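SecB-like chaperone Rv1957 (Mycobacterium tuberculosis, PDB 5MTW) acts as the chaperone of a toxin-antitoxin-chaperone system, binding the antitoxin HigA1, preventing its aggregation and enabling neutralization of the toxin HigB1. Local coordinates at the interface of chains A and B. Sequence-based numbering; all coordinates share one arbitrary frame. Chains: chain A/B, SecB-like chaperone Rv1957.

The interface of chains A and B. Residues chain A 28-31, 143; chain B 145-146, 149, 161-162.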
# COMPACT_ATOMS: atom_id res chain seq x y z
N ILE A 28 -15.67 3.85 15.50
CA ILE A 28 -14.73 4.30 14.42
C ILE A 28 -15.45 4.32 13.05
O ILE A 28 -16.23 3.43 12.75
CB ILE A 28 -13.44 3.45 14.36
CG1 ILE A 28 -12.35 4.15 13.50
CG2 ILE A 28 -13.75 2.06 13.85
CD1 ILE A 28 -10.95 3.65 13.83
N ARG A 29 -15.19 5.35 12.22
CA ARG A 29 -15.89 5.48 10.92
C ARG A 29 -14.94 5.41 9.76
O ARG A 29 -15.22 4.74 8.83
CB ARG A 29 -16.69 6.73 10.83
CG ARG A 29 -17.84 6.77 11.77
CD ARG A 29 -18.66 5.48 11.72
NE ARG A 29 -19.73 5.56 12.69
CZ ARG A 29 -20.71 4.69 12.80
NH1 ARG A 29 -20.76 3.61 12.04
NH2 ARG A 29 -21.63 4.93 13.70
N ASP A 30 -13.76 6.04 9.86
CA ASP A 30 -12.85 6.12 8.72
C ASP A 30 -11.44 6.56 9.19
O ASP A 30 -11.26 7.02 10.27
CB ASP A 30 -13.43 7.09 7.74
CG ASP A 30 -12.93 6.90 6.28
OD1 ASP A 30 -12.24 5.96 5.89
OD2 ASP A 30 -13.33 7.78 5.51
N ILE A 31 -10.50 6.39 8.29
CA ILE A 31 -9.09 6.72 8.50
C ILE A 31 -8.59 7.39 7.22
O ILE A 31 -8.98 7.05 6.11
CB ILE A 31 -8.29 5.45 8.82
CG1 ILE A 31 -8.62 5.03 10.31
CG2 ILE A 31 -6.80 5.76 8.73
CD1 ILE A 31 -8.62 3.58 10.58
N TYR A 143 -1.70 1.70 10.53
CA TYR A 143 -1.70 2.45 9.32
C TYR A 143 -0.42 3.23 9.15
O TYR A 143 0.11 3.47 8.01
CB TYR A 143 -2.84 3.47 9.31
CG TYR A 143 -4.17 2.77 9.19
CD1 TYR A 143 -4.79 2.26 10.33
CD2 TYR A 143 -4.81 2.64 7.97
CE1 TYR A 143 -6.03 1.60 10.26
CE2 TYR A 143 -6.06 1.99 7.88
CZ TYR A 143 -6.67 1.48 9.03
OH TYR A 143 -7.92 0.86 8.91
N ARG B 145 -7.90 -4.80 10.95
CA ARG B 145 -8.63 -3.67 10.47
C ARG B 145 -7.81 -3.05 9.28
O ARG B 145 -8.35 -2.78 8.16
CB ARG B 145 -8.84 -2.66 11.58
CG ARG B 145 -9.52 -1.39 11.02
CD ARG B 145 -9.73 -0.29 12.00
NE ARG B 145 -10.75 -0.66 13.02
CZ ARG B 145 -10.50 -0.91 14.31
NH1 ARG B 145 -9.27 -0.82 14.81
NH2 ARG B 145 -11.49 -1.32 15.09
N GLU B 146 -6.53 -2.84 9.52
CA GLU B 146 -5.72 -2.12 8.46
C GLU B 146 -5.65 -3.00 7.17
O GLU B 146 -5.80 -2.58 6.10
CB GLU B 146 -4.32 -1.90 8.99
CG GLU B 146 -3.46 -1.07 8.01
CD GLU B 146 -2.78 -1.89 6.96
OE1 GLU B 146 -2.40 -3.01 7.36
OE2 GLU B 146 -2.62 -1.42 5.78
N TYR B 149 -9.02 -2.76 5.36
CA TYR B 149 -9.16 -1.45 4.74
C TYR B 149 -8.34 -1.40 3.44
O TYR B 149 -8.78 -0.93 2.38
CB TYR B 149 -8.65 -0.46 5.79
CG TYR B 149 -8.55 0.96 5.39
CD1 TYR B 149 -7.47 1.40 4.69
CD2 TYR B 149 -9.50 1.89 5.80
CE1 TYR B 149 -7.34 2.78 4.36
CE2 TYR B 149 -9.39 3.24 5.52
CZ TYR B 149 -8.34 3.68 4.73
OH TYR B 149 -8.18 5.04 4.49
N THR B 161 -13.65 0.32 7.20
CA THR B 161 -12.94 0.43 8.50
C THR B 161 -13.68 -0.43 9.50
O THR B 161 -14.84 -0.12 9.83
CB THR B 161 -12.85 1.88 9.01
OG1 THR B 161 -12.21 2.65 8.03
CG2 THR B 161 -12.09 2.01 10.28
N LEU B 162 -13.07 -1.54 9.95
CA LEU B 162 -13.82 -2.42 10.83
C LEU B 162 -14.28 -1.70 12.12
O LEU B 162 -13.56 -0.84 12.68
CB LEU B 162 -13.07 -3.69 11.23
CG LEU B 162 -12.77 -4.74 10.17
CD1 LEU B 162 -11.74 -5.79 10.69
CD2 LEU B 162 -13.98 -5.38 9.52
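The long helix 125-154 of each subunit meets its counterpart here in the SecB-like homotetramer, and A:Tyr143 from one helix lays one face of its ring against B:Glu146 and points an edge at B:Tyr149 on the other. The two tyrosines meet edge to face, their planes 89° apart: CE2 of A:Tyr143 lies 3.5 Å from CD1 of B:Tyr149, over the rim of that ring. Tyrosine suits each place for its own reason: A:Tyr143 offers a flat ring for packing, B:Tyr149 a face for that edge and a hydroxyl for bonding. One face of the A:Tyr143 ring is taken by B:Glu146, whose CG sits over the centre, 3.9 Å from the centroid. The bend at chi2 turns the carboxylate away from the ring, which leaves the aliphatic stem of the glutamate to serve as the packing surface. On the opposite face lies CG2 of A:Ile31, from strand 26-40 of the same chain, offset toward the rim, so the ring is held between two aliphatic groups, which probably limits its tilt.

That strand also receives the tip of B:Tyr149. With CG anti to its backbone N (chi1 175°), the ring reaches out from the helix, and its hydroxyl OH donates a hydrogen bond to the backbone O of A:Ile31 at 2.7 Å. The donor stands above the carbonyl plane, 49° out of it; the bond ties the helix of one subunit to the strand of the other.

Toward the start of the strand, the loop residue B:Thr161 of the other chain supplies a small branched group: its methyl CG2 packs 3.8 Å from CD1 of A:Ile31 and also touches A:Ile28, while OG1 is turned toward the backbone of A:Asp30. Beta-branched isoleucine fits an extended strand and presents methyls to this threonine. B:Arg145, whose CG lies 3.5 Å from OH of A:Tyr143, probably steadies the loop. Its bent chain lays the guanidinium edge against the B:Leu162 carbonyl, where NE and NH2 both donate to the one O, NE at 2.8 Å.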